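Local coordinates for protein yciO (Escherichia coli, PDB 1K7J) that is of unknown function but belongs to the SUA5 family and may bind double-stranded RNA, at residues 183-188 with 192-197; 64-69 with 96-101; 73-76 with 80-83; 105-110 with 117-122. All blocks are in the same frame, centred on the assembly; numbering follows the deposited sequence.

Contact 1 (183-188 with 192-197); sequences TVIDLT and PVVVRE. With SO4 (sulfate ion), chain B.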
loop_
_atom_site.group_PDB
_atom_site.type_symbol
_atom_site.label_atom_id
_atom_site.label_comp_id
_atom_site.label_asym_id
_atom_site.label_seq_id
_atom_site.Cartn_x
_atom_site.Cartn_y
_atom_site.Cartn_z
ATOM N N THR A 183 10.534 2.671 -3.443
ATOM C CA THR A 183 11.096 3.830 -4.105
ATOM C C THR A 183 9.854 4.486 -4.691
ATOM O O THR A 183 9.035 3.818 -5.332
ATOM C CB THR A 183 12.061 3.417 -5.219
ATOM O OG1 THR A 183 13.290 2.990 -4.623
ATOM C CG2 THR A 183 12.322 4.579 -6.177
ATOM N N VAL A 184 9.692 5.778 -4.442
ATOM C CA VAL A 184 8.526 6.493 -4.939
ATOM C C VAL A 184 8.913 7.339 -6.142
ATOM O O VAL A 184 9.802 8.186 -6.056
ATOM C CB VAL A 184 7.925 7.398 -3.841
ATOM C CG1 VAL A 184 6.686 8.110 -4.366
ATOM C CG2 VAL A 184 7.576 6.562 -2.617
ATOM N N ILE A 185 8.244 7.090 -7.263
ATOM C CA ILE A 185 8.501 7.818 -8.497
ATOM C C ILE A 185 7.234 8.540 -8.932
ATOM O O ILE A 185 6.179 7.922 -9.050
ATOM C CB ILE A 185 8.891 6.865 -9.651
ATOM C CG1 ILE A 185 10.074 5.980 -9.249
ATOM C CG2 ILE A 185 9.231 7.683 -10.900
ATOM C CD1 ILE A 185 11.359 6.734 -8.994
ATOM N N ASP A 186 7.332 9.845 -9.154
ATOM C CA ASP A 186 6.183 10.611 -9.626
ATOM C C ASP A 186 6.294 10.533 -11.145
ATOM O O ASP A 186 7.302 10.953 -11.717
ATOM C CB ASP A 186 6.275 12.066 -9.168
ATOM C CG ASP A 186 5.056 12.883 -9.575
ATOM O OD1 ASP A 186 4.570 12.708 -10.713
ATOM O OD2 ASP A 186 4.590 13.710 -8.761
ATOM N N LEU A 187 5.273 9.986 -11.795
ATOM C CA LEU A 187 5.289 9.828 -13.246
ATOM C C LEU A 187 4.434 10.838 -14.001
ATOM O O LEU A 187 4.303 10.747 -15.222
ATOM C CB LEU A 187 4.844 8.410 -13.620
ATOM C CG LEU A 187 5.741 7.254 -13.169
ATOM C CD1 LEU A 187 5.091 5.922 -13.533
ATOM C CD2 LEU A 187 7.110 7.381 -13.828
ATOM N N THR A 188 3.859 11.801 -13.292
ATOM C CA THR A 188 3.019 12.794 -13.954
ATOM C C THR A 188 3.857 13.734 -14.822
ATOM O O THR A 188 5.069 13.858 -14.636
ATOM C CB THR A 188 2.199 13.615 -12.933
ATOM O OG1 THR A 188 3.080 14.339 -12.068
ATOM C CG2 THR A 188 1.313 12.689 -12.097
ATOM N N PRO A 192 9.561 11.700 -14.987
ATOM C CA PRO A 192 9.804 10.919 -13.774
ATOM C C PRO A 192 10.670 11.669 -12.772
ATOM O O PRO A 192 11.738 12.186 -13.109
ATOM C CB PRO A 192 10.479 9.657 -14.306
ATOM C CG PRO A 192 9.869 9.507 -15.676
ATOM C CD PRO A 192 9.921 10.927 -16.190
ATOM N N VAL A 193 10.186 11.742 -11.540
ATOM C CA VAL A 193 10.901 12.414 -10.470
ATOM C C VAL A 193 10.966 11.465 -9.283
ATOM O O VAL A 193 9.962 10.851 -8.913
ATOM C CB VAL A 193 10.184 13.710 -10.036
ATOM C CG1 VAL A 193 10.862 14.297 -8.803
ATOM C CG2 VAL A 193 10.198 14.718 -11.178
ATOM N N VAL A 194 12.149 11.331 -8.701
ATOM C CA VAL A 194 12.321 10.462 -7.550
ATOM C C VAL A 194 11.884 11.206 -6.296
ATOM O O VAL A 194 12.520 12.174 -5.875
ATOM C CB VAL A 194 13.790 10.017 -7.392
ATOM C CG1 VAL A 194 13.931 9.114 -6.173
ATOM C CG2 VAL A 194 14.250 9.288 -8.648
ATOM N N VAL A 195 10.780 10.753 -5.714
ATOM C CA VAL A 195 10.240 11.351 -4.503
ATOM C C VAL A 195 10.917 10.741 -3.279
ATOM O O VAL A 195 11.152 11.421 -2.278
ATOM C CB VAL A 195 8.716 11.116 -4.419
ATOM C CG1 VAL A 195 8.180 11.571 -3.070
ATOM C CG2 VAL A 195 8.025 11.862 -5.544
ATOM N N ARG A 196 11.226 9.451 -3.370
ATOM C CA ARG A 196 11.888 8.741 -2.283
ATOM C C ARG A 196 12.710 7.588 -2.826
ATOM O O ARG A 196 12.226 6.805 -3.643
ATOM C CB ARG A 196 10.864 8.181 -1.294
ATOM C CG ARG A 196 11.496 7.352 -0.177
ATOM C CD ARG A 196 10.467 6.920 0.859
ATOM N NE ARG A 196 9.554 5.898 0.349
ATOM C CZ ARG A 196 8.328 5.697 0.821
ATOM N NH1 ARG A 196 7.868 6.449 1.814
ATOM N NH2 ARG A 196 7.561 4.749 0.301
ATOM N N GLU A 197 13.960 7.481 -2.388
ATOM C CA GLU A 197 14.778 6.370 -2.841
ATOM C C GLU A 197 14.628 5.237 -1.833
ATOM O O GLU A 197 14.991 5.378 -0.664
ATOM C CB GLU A 197 16.250 6.769 -2.976
ATOM C CG GLU A 197 17.139 5.601 -3.392
ATOM C CD GLU A 197 18.419 6.036 -4.079
ATOM O OE1 GLU A 197 18.974 7.089 -3.699
ATOM O OE2 GLU A 197 18.877 5.313 -4.992
HETATM S S SO4 B . 4.091 5.890 1.720
HETATM O O1 SO4 B . 4.732 4.696 1.139
HETATM O O2 SO4 B . 3.143 5.488 2.771
HETATM O O3 SO4 B . 5.123 6.769 2.308
HETATM O O4 SO4 B . 3.372 6.618 0.658
#
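Val184 points CG1 anti to its backbone N (chi1 -179°), which turns CG2 toward Arg196, and the Arg196 chain bends at chi3 (71°) to bring its guanidinium over that methyl. The two residues face each other in an antiparallel beta hairpin, at a classic beta bulge where Val195 and Arg196 both sit opposite Val184. Val184 O accepts from two donors there. Val195 N is 2.8 Å from Val184 O. Arg196 N is farther from Val184 O, at 3.3 Å, but lies in the carbonyl plane on a lone pair. At the bulge Val195 points toward the facing strand, and Val195 CB packs 3.6 Å from Val184 CG1. Beyond the bulge, Ile185 CD1 touches Val194 CG2 at 3.9 Å.

Val184 CG2 lies under one face of the guanidinium, 3.4 Å from Arg196 NH2. The guanidinium edge grips a sulfate: Arg196 NH1 binds O3 at 2.8 Å and Arg196 NH2 binds O1, which lies in plane. Arg196 NE bonds to Thr182 O, which helps fix the rotation of the group. Ser144 and Arg57 also bond to the sulfate, which probably comes from the crystallisation liquor but may mark an anion pocket. With Arg196 cut back to an alanine, the sulfate is likely to lose two of its bonds and Val184 CG2 the group lying over it.

At the turn, Asp186 makes an Asx turn with Thr188 N, and its OD2 forms a salt bridge with Arg116. Thr188 OG1 donates to Asp186 OD1 at 2.6 Å, on the syn side and 17° out of the carboxylate plane.

Contact 2 (64-69 with 96-101); sequences NFTLMC and NYTFIL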
loop_
_atom_site.group_PDB
_atom_site.type_symbol
_atom_site.label_atom_id
_atom_site.label_comp_id
_atom_site.label_asym_id
_atom_site.label_seq_id
_atom_site.Cartn_x
_atom_site.Cartn_y
_atom_site.Cartn_z
ATOM N N ASN A 64 0.638 11.757 -0.666
ATOM C CA ASN A 64 -0.341 10.896 -1.309
ATOM C C ASN A 64 -0.705 9.635 -0.545
ATOM O O ASN A 64 0.088 9.106 0.238
ATOM C CB ASN A 64 0.177 10.474 -2.685
ATOM C CG ASN A 64 0.155 11.598 -3.691
ATOM O OD1 ASN A 64 -0.886 11.908 -4.266
ATOM N ND2 ASN A 64 1.305 12.223 -3.907
ATOM N N PHE A 65 -1.927 9.168 -0.779
ATOM C CA PHE A 65 -2.385 7.913 -0.204
ATOM C C PHE A 65 -1.819 6.899 -1.189
ATOM O O PHE A 65 -1.186 7.276 -2.178
ATOM C CB PHE A 65 -3.911 7.818 -0.225
ATOM C CG PHE A 65 -4.576 8.448 0.956
ATOM C CD1 PHE A 65 -4.495 7.856 2.211
ATOM C CD2 PHE A 65 -5.295 9.629 0.816
ATOM C CE1 PHE A 65 -5.122 8.434 3.311
ATOM C CE2 PHE A 65 -5.925 10.213 1.908
ATOM C CZ PHE A 65 -5.837 9.613 3.157
ATOM N N THR A 66 -2.044 5.620 -0.928
ATOM C CA THR A 66 -1.563 4.578 -1.817
ATOM C C THR A 66 -2.686 3.601 -2.104
ATOM O O THR A 66 -3.481 3.287 -1.223
ATOM C CB THR A 66 -0.399 3.783 -1.185
ATOM O OG1 THR A 66 0.716 4.655 -0.966
ATOM C CG2 THR A 66 0.037 2.641 -2.104
ATOM N N LEU A 67 -2.778 3.160 -3.351
ATOM C CA LEU A 67 -3.761 2.150 -3.701
ATOM C C LEU A 67 -2.913 0.919 -3.986
ATOM O O LEU A 67 -2.075 0.930 -4.892
ATOM C CB LEU A 67 -4.570 2.539 -4.941
ATOM C CG LEU A 67 -5.622 3.642 -4.764
ATOM C CD1 LEU A 67 -6.403 3.796 -6.057
ATOM C CD2 LEU A 67 -6.568 3.291 -3.618
HETATM N N MSE A 68 -3.100 -0.117 -3.177
HETATM C CA MSE A 68 -2.366 -1.370 -3.327
HETATM C C MSE A 68 -3.147 -2.164 -4.376
HETATM O O MSE A 68 -4.276 -2.592 -4.126
HETATM C CB MSE A 68 -2.331 -2.101 -1.979
HETATM C CG MSE A 68 -1.233 -3.144 -1.816
HETATM SE SE MSE A 68 0.574 -2.382 -1.749
HETATM C CE MSE A 68 0.540 -1.505 0.018
ATOM N N CYS A 69 -2.537 -2.350 -5.549
ATOM C CA CYS A 69 -3.182 -3.029 -6.672
ATOM C C CYS A 69 -2.652 -4.420 -6.998
ATOM O O CYS A 69 -1.474 -4.714 -6.815
ATOM C CB CYS A 69 -3.072 -2.159 -7.924
ATOM S SG CYS A 69 -3.769 -0.503 -7.755
ATOM N N ASN A 96 8.599 -3.223 -4.870
ATOM C CA ASN A 96 9.622 -2.191 -4.683
ATOM C C ASN A 96 9.338 -0.742 -5.051
ATOM O O ASN A 96 10.146 0.132 -4.732
ATOM C CB ASN A 96 10.908 -2.614 -5.402
ATOM C CG ASN A 96 11.355 -4.009 -5.021
ATOM O OD1 ASN A 96 11.041 -4.499 -3.934
ATOM N ND2 ASN A 96 12.103 -4.652 -5.908
ATOM N N TYR A 97 8.207 -0.479 -5.696
ATOM C CA TYR A 97 7.885 0.878 -6.131
ATOM C C TYR A 97 6.468 1.350 -5.853
ATOM O O TYR A 97 5.527 0.559 -5.788
ATOM C CB TYR A 97 8.059 1.005 -7.646
ATOM C CG TYR A 97 9.443 0.775 -8.187
ATOM C CD1 TYR A 97 10.405 1.784 -8.144
ATOM C CD2 TYR A 97 9.773 -0.432 -8.800
ATOM C CE1 TYR A 97 11.662 1.602 -8.712
ATOM C CE2 TYR A 97 11.025 -0.629 -9.368
ATOM C CZ TYR A 97 11.962 0.394 -9.325
ATOM O OH TYR A 97 13.184 0.218 -9.922
ATOM N N THR A 98 6.341 2.665 -5.716
ATOM C CA THR A 98 5.057 3.331 -5.567
ATOM C C THR A 98 5.133 4.386 -6.667
ATOM O O THR A 98 6.089 5.162 -6.726
ATOM C CB THR A 98 4.898 4.035 -4.216
ATOM O OG1 THR A 98 4.876 3.057 -3.173
ATOM C CG2 THR A 98 3.592 4.826 -4.185
ATOM N N PHE A 99 4.144 4.401 -7.549
ATOM C CA PHE A 99 4.140 5.354 -8.650
ATOM C C PHE A 99 3.052 6.393 -8.450
ATOM O O PHE A 99 1.885 6.046 -8.290
ATOM C CB PHE A 99 3.914 4.615 -9.971
ATOM C CG PHE A 99 4.952 3.564 -10.264
ATOM C CD1 PHE A 99 6.253 3.929 -10.592
ATOM C CD2 PHE A 99 4.626 2.208 -10.206
ATOM C CE1 PHE A 99 7.221 2.960 -10.860
ATOM C CE2 PHE A 99 5.588 1.231 -10.475
ATOM C CZ PHE A 99 6.889 1.612 -10.802
ATOM N N ILE A 100 3.429 7.666 -8.452
ATOM C CA ILE A 100 2.441 8.722 -8.276
ATOM C C ILE A 100 1.837 9.072 -9.629
ATOM O O ILE A 100 2.549 9.446 -10.562
ATOM C CB ILE A 100 3.060 9.990 -7.652
ATOM C CG1 ILE A 100 3.791 9.631 -6.356
ATOM C CG2 ILE A 100 1.968 11.022 -7.387
ATOM C CD1 ILE A 100 2.969 8.825 -5.379
ATOM N N LEU A 101 0.519 8.935 -9.721
ATOM C CA LEU A 101 -0.220 9.214 -10.947
ATOM C C LEU A 101 -1.542 9.889 -10.607
ATOM O O LEU A 101 -1.944 9.947 -9.446
ATOM C CB LEU A 101 -0.509 7.903 -11.687
ATOM C CG LEU A 101 0.705 7.149 -12.237
ATOM C CD1 LEU A 101 0.389 5.670 -12.348
ATOM C CD2 LEU A 101 1.100 7.734 -13.586
HETATM O O HOH W 1 3.292 3.477 -0.944
#
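Thr98 OG1 has two polar partners, the hydroxyl of Thr182 and a water that links it to Thr66 on the facing segment. The water is 2.8 Å from Thr98 OG1. It is equally close, 2.8 Å, to Thr66 OG1. The two oxygens subtend about 125° at the water, so the bridge is bent. Both threonines set OG1 anti to the carbonyl carbon (chi1 -63° at Thr66), and this directs the two hydroxyls to one shared water. Direct contact is looser: Thr98 CG2 comes within 4.3 Å of Thr66 OG1.

Strands 66-68 and 97-102 belong to the same mixed beta sheet but are not neighbours in it. Strand 118-122 runs between them, parallel to the first and antiparallel to the second. The contact therefore passes over one face of the middle strand, where the Arg122 side chain touches both Thr66 and Thr98. A sulfate, probably from the crystallisation liquor, lies about 4 Å from the Thr66 side chain.

At the start of 64-69, Asn64 meets Ile100 from the opposite direction. Ile100 carries CG2 anti to its backbone N, and this branch meets the asparagine amide, with Asn64 CG 4.2 Å from Ile100 CG2. The Ile100 side chain also packs against Val184 and Asp186 of strand 183-186. Asn64 also rests on Gln113, in the loop ahead of strand 118-122.

Contact 3 (73-76 with 80-83); sequences SELS and FVDN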
loop_
_atom_site.group_PDB
_atom_site.type_symbol
_atom_site.label_atom_id
_atom_site.label_comp_id
_atom_site.label_asym_id
_atom_site.label_seq_id
_atom_site.Cartn_x
_atom_site.Cartn_y
_atom_site.Cartn_z
ATOM N N SER A 73 -2.739 -4.113 -14.787
ATOM C CA SER A 73 -4.070 -3.928 -15.358
ATOM C C SER A 73 -4.970 -3.183 -14.374
ATOM O O SER A 73 -5.639 -2.216 -14.743
ATOM C CB SER A 73 -4.699 -5.280 -15.698
ATOM O OG SER A 73 -6.029 -5.113 -16.165
ATOM N N GLU A 74 -4.989 -3.634 -13.123
ATOM C CA GLU A 74 -5.817 -2.980 -12.118
ATOM C C GLU A 74 -5.311 -1.566 -11.869
ATOM O O GLU A 74 -6.095 -0.635 -11.710
ATOM C CB GLU A 74 -5.815 -3.769 -10.809
ATOM C CG GLU A 74 -6.708 -3.140 -9.747
ATOM C CD GLU A 74 -7.089 -4.114 -8.651
ATOM O OE1 GLU A 74 -6.253 -4.389 -7.766
ATOM O OE2 GLU A 74 -8.235 -4.614 -8.684
ATOM N N LEU A 75 -3.993 -1.406 -11.843
ATOM C CA LEU A 75 -3.400 -0.091 -11.632
ATOM C C LEU A 75 -3.882 0.860 -12.728
ATOM O O LEU A 75 -4.225 2.014 -12.461
ATOM C CB LEU A 75 -1.869 -0.198 -11.650
ATOM C CG LEU A 75 -1.052 1.087 -11.458
ATOM C CD1 LEU A 75 0.326 0.729 -10.909
ATOM C CD2 LEU A 75 -0.930 1.844 -12.780
ATOM N N SER A 76 -3.931 0.358 -13.957
ATOM C CA SER A 76 -4.354 1.151 -15.106
ATOM C C SER A 76 -5.848 1.447 -15.128
ATOM O O SER A 76 -6.323 2.227 -15.956
ATOM C CB SER A 76 -3.943 0.441 -16.394
ATOM O OG SER A 76 -2.536 0.267 -16.423
ATOM N N PHE A 80 -4.638 7.240 -14.420
ATOM C CA PHE A 80 -4.464 7.570 -15.829
ATOM C C PHE A 80 -3.033 7.240 -16.234
ATOM O O PHE A 80 -2.071 7.838 -15.740
ATOM C CB PHE A 80 -4.766 9.049 -16.067
ATOM C CG PHE A 80 -6.223 9.400 -15.910
ATOM C CD1 PHE A 80 -7.171 8.901 -16.799
ATOM C CD2 PHE A 80 -6.644 10.238 -14.882
ATOM C CE1 PHE A 80 -8.525 9.234 -16.666
ATOM C CE2 PHE A 80 -7.989 10.577 -14.740
ATOM C CZ PHE A 80 -8.932 10.075 -15.633
ATOM N N VAL A 81 -2.905 6.278 -17.139
ATOM C CA VAL A 81 -1.603 5.815 -17.597
ATOM C C VAL A 81 -1.367 6.103 -19.076
ATOM O O VAL A 81 -2.092 5.600 -19.931
ATOM C CB VAL A 81 -1.475 4.290 -17.360
ATOM C CG1 VAL A 81 -0.094 3.803 -17.787
ATOM C CG2 VAL A 81 -1.726 3.969 -15.890
ATOM N N ASP A 82 -0.357 6.918 -19.377
ATOM C CA ASP A 82 -0.045 7.218 -20.770
ATOM C C ASP A 82 1.131 6.360 -21.222
ATOM O O ASP A 82 1.619 5.523 -20.462
ATOM C CB ASP A 82 0.260 8.713 -20.980
ATOM C CG ASP A 82 1.453 9.206 -20.175
ATOM O OD1 ASP A 82 2.264 8.384 -19.694
ATOM O OD2 ASP A 82 1.585 10.443 -20.043
ATOM N N ASN A 83 1.583 6.562 -22.454
ATOM C CA ASN A 83 2.681 5.773 -23.002
ATOM C C ASN A 83 3.945 5.751 -22.148
ATOM O O ASN A 83 4.490 4.683 -21.870
ATOM C CB ASN A 83 3.041 6.264 -24.407
ATOM C CG ASN A 83 4.121 5.420 -25.058
ATOM O OD1 ASN A 83 3.901 4.250 -25.385
ATOM N ND2 ASN A 83 5.301 6.004 -25.239
#
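Leu75 CD2 meets Val81 CG2 at 3.8 Å, the one apolar pair of this contact. The two side chains cross at about a right angle. Leu75 holds CG anti to its backbone N (chi1 179°), which carries its branched end beyond the helix backbone to the valine. The backbones come closest at Ser76 and Val81, whose CA atoms are 6.0 Å apart.

A polar atom touches the same methyl. Ser76 OG lies 3.8 Å from Val81 CG2, a van der Waals contact. The Ser76 hydroxyl has its polar partner in its own helix, where it bonds to Leu72 O. Val81 CG2 is thus met by two successive helix residues, one apolar and one hydroxyl-bearing.

The capping interaction lies one residue on. Asp82 is the N-cap of the next helix, and its OD1 accepts from Ala85 N. Val81 thus packs back on helix 72-78 just before the chain enters helix 83-90, in a short helix-loop-helix connection. Helix 83-90 adds Met89, which touches both Leu75 and Val81, and Phe86, which touches Val81. On the sheet side, Leu75 reaches Leu101 of strand 97-102 and Met121 of strand 118-122.

Contact 4 (105-110 with 117-122); sequences KEVPRR and KTIGMR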
loop_
_atom_site.group_PDB
_atom_site.type_symbol
_atom_site.label_atom_id
_atom_site.label_comp_id
_atom_site.label_asym_id
_atom_site.label_seq_id
_atom_site.Cartn_x
_atom_site.Cartn_y
_atom_site.Cartn_z
ATOM N N LYS A 105 -11.828 8.291 -12.011
ATOM C CA LYS A 105 -13.096 8.428 -11.300
ATOM C C LYS A 105 -13.424 7.196 -10.458
ATOM O O LYS A 105 -14.383 7.196 -9.682
ATOM C CB LYS A 105 -14.228 8.709 -12.293
ATOM C CG LYS A 105 -14.070 10.026 -13.033
ATOM C CD LYS A 105 -14.081 11.204 -12.063
ATOM C CE LYS A 105 -13.598 12.484 -12.733
ATOM N NZ LYS A 105 -14.411 12.851 -13.920
ATOM N N GLU A 106 -12.629 6.144 -10.618
ATOM C CA GLU A 106 -12.810 4.918 -9.846
ATOM C C GLU A 106 -12.429 5.221 -8.403
ATOM O O GLU A 106 -12.857 4.535 -7.473
ATOM C CB GLU A 106 -11.883 3.813 -10.367
ATOM C CG GLU A 106 -12.210 3.301 -11.753
ATOM C CD GLU A 106 -13.233 2.182 -11.736
ATOM O OE1 GLU A 106 -13.898 1.990 -10.695
ATOM O OE2 GLU A 106 -13.374 1.499 -12.773
ATOM N N VAL A 107 -11.624 6.265 -8.229
ATOM C CA VAL A 107 -11.138 6.659 -6.914
ATOM C C VAL A 107 -11.930 7.778 -6.249
ATOM O O VAL A 107 -12.131 8.838 -6.840
ATOM C CB VAL A 107 -9.674 7.130 -6.995
ATOM C CG1 VAL A 107 -9.116 7.310 -5.600
ATOM C CG2 VAL A 107 -8.848 6.134 -7.798
ATOM N N PRO A 108 -12.390 7.555 -5.006
ATOM C CA PRO A 108 -13.149 8.586 -4.291
ATOM C C PRO A 108 -12.313 9.862 -4.217
ATOM O O PRO A 108 -11.111 9.813 -3.948
ATOM C CB PRO A 108 -13.362 7.959 -2.919
ATOM C CG PRO A 108 -13.482 6.504 -3.238
ATOM C CD PRO A 108 -12.363 6.296 -4.241
ATOM N N ARG A 109 -12.951 11.001 -4.461
ATOM C CA ARG A 109 -12.269 12.290 -4.439
ATOM C C ARG A 109 -11.424 12.510 -3.186
ATOM O O ARG A 109 -10.308 13.023 -3.267
ATOM C CB ARG A 109 -13.297 13.417 -4.568
ATOM C CG ARG A 109 -12.704 14.816 -4.622
ATOM C CD ARG A 109 -13.809 15.871 -4.668
ATOM N NE ARG A 109 -13.285 17.236 -4.634
ATOM C CZ ARG A 109 -12.559 17.789 -5.601
ATOM N NH1 ARG A 109 -12.260 17.097 -6.697
ATOM N NH2 ARG A 109 -12.125 19.039 -5.474
ATOM N N ARG A 110 -11.955 12.119 -2.030
ATOM C CA ARG A 110 -11.256 12.298 -0.756
ATOM C C ARG A 110 -9.890 11.625 -0.671
ATOM O O ARG A 110 -9.064 11.995 0.166
ATOM C CB ARG A 110 -12.133 11.801 0.397
ATOM C CG ARG A 110 -12.567 10.352 0.255
ATOM C CD ARG A 110 -13.558 9.953 1.337
ATOM N NE ARG A 110 -14.221 8.694 1.004
ATOM C CZ ARG A 110 -13.658 7.495 1.104
ATOM N NH1 ARG A 110 -12.411 7.372 1.541
ATOM N NH2 ARG A 110 -14.340 6.418 0.737
ATOM N N LYS A 117 -4.562 16.078 -7.472
ATOM C CA LYS A 117 -5.499 14.991 -7.773
ATOM C C LYS A 117 -4.771 13.675 -8.038
ATOM O O LYS A 117 -5.235 12.825 -8.805
ATOM C CB LYS A 117 -6.365 15.353 -8.985
ATOM C CG LYS A 117 -7.021 16.728 -8.901
ATOM C CD LYS A 117 -7.870 16.871 -7.652
ATOM C CE LYS A 117 -8.449 18.275 -7.544
ATOM N NZ LYS A 117 -9.188 18.469 -6.266
ATOM N N THR A 118 -3.632 13.510 -7.380
ATOM C CA THR A 118 -2.820 12.316 -7.542
ATOM C C THR A 118 -2.984 11.329 -6.396
ATOM O O THR A 118 -3.600 11.627 -5.372
ATOM C CB THR A 118 -1.336 12.680 -7.623
ATOM O OG1 THR A 118 -0.987 13.478 -6.484
ATOM C CG2 THR A 118 -1.044 13.450 -8.901
ATOM N N ILE A 119 -2.417 10.145 -6.591
ATOM C CA ILE A 119 -2.441 9.092 -5.589
ATOM C C ILE A 119 -1.351 8.095 -5.972
ATOM O O ILE A 119 -1.036 7.936 -7.153
ATOM C CB ILE A 119 -3.835 8.405 -5.523
ATOM C CG1 ILE A 119 -3.857 7.378 -4.388
ATOM C CG2 ILE A 119 -4.181 7.774 -6.864
ATOM C CD1 ILE A 119 -5.262 6.963 -3.972
ATOM N N GLY A 120 -0.755 7.455 -4.972
ATOM C CA GLY A 120 0.302 6.497 -5.237
ATOM C C GLY A 120 -0.259 5.142 -5.616
ATOM O O GLY A 120 -1.188 4.650 -4.974
HETATM N N MSE A 121 0.295 4.549 -6.668
HETATM C CA MSE A 121 -0.142 3.243 -7.145
HETATM C C MSE A 121 0.971 2.258 -6.818
HETATM O O MSE A 121 2.141 2.509 -7.120
HETATM C CB MSE A 121 -0.404 3.300 -8.650
HETATM C CG MSE A 121 -1.363 4.426 -9.066
HETATM SE SE MSE A 121 -3.073 4.391 -8.134
HETATM C CE MSE A 121 -3.801 2.816 -8.968
ATOM N N ARG A 122 0.609 1.133 -6.214
ATOM C CA ARG A 122 1.616 0.167 -5.795
ATOM C C ARG A 122 1.175 -1.282 -5.958
ATOM O O ARG A 122 0.128 -1.682 -5.449
ATOM C CB ARG A 122 1.958 0.466 -4.334
ATOM C CG ARG A 122 2.989 -0.407 -3.652
ATOM C CD ARG A 122 3.208 0.168 -2.256
ATOM N NE ARG A 122 3.914 -0.722 -1.339
ATOM C CZ ARG A 122 4.192 -0.403 -0.080
ATOM N NH1 ARG A 122 3.823 0.779 0.395
ATOM N NH2 ARG A 122 4.838 -1.259 0.702
#
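Val107 points into the fold and touches Ile119 through one methyl, with Val107 CG1 4.2 Å from Ile119 CD1. This branch of the valine is anti to the backbone N (chi1 -170°). Ile119 likewise sends CG1 anti to its own backbone N, and the two side chains meet at a slant. Both are buried, and both also pack on Leu67 of strand 66-68.

These residues belong to the long connection from strand 97-102 to strand 118-122, antiparallel neighbours in the mixed sheet. The connection folds back over the start of strand 118-122, where Val107 and Ile119 touch between loop and sheet.

Arg109 follows, at the surface. Its chain is extended from CG to NE and brings the guanidinium to Lys117. Arg109 NH2 is 3.1 Å from Lys117 NZ, and Arg109 NH1 is 3.4 Å from the same nitrogen. All three are donors, so the pair is a close approach of like charges and not a bond. The proximity would probably make protonation of the lysine somewhat harder. Lys117 NZ is held by Glu114 O, within the same loop, and the lysine chain bends at chi2 (-57°) on its way there.

Arg110 comes last. Pro108 CB lies 3.9 Å above the plane of the Arg110 guanidinium, offset toward the rim, while Arg110 NH2 bonds to Ile44 O.

Overall arrangement
From the N terminus, contact 2 opens first at 64-69 and closes at 96-101. Contact 3 is nested inside that loop: it pairs helix 72-78 with the turn before helix 83-90. Contact 4 then closes a shorter loop between 105-110 and 117-122. Contact 1 closes last, as the hairpin at the sheet edge formed by strand 193-196. No two contacts cross. Contacts 1, 2 and 4 all reach the same mixed sheet, where strands 66-68, 118-122, 97-102, 183-186 and 193-196 lie side by side. Backbone pairing joins contact 2 to both others, as in Leu67 with Gly120 and Ile185 with Ile100. Contact 3 ties together the two helices that lie on this sheet.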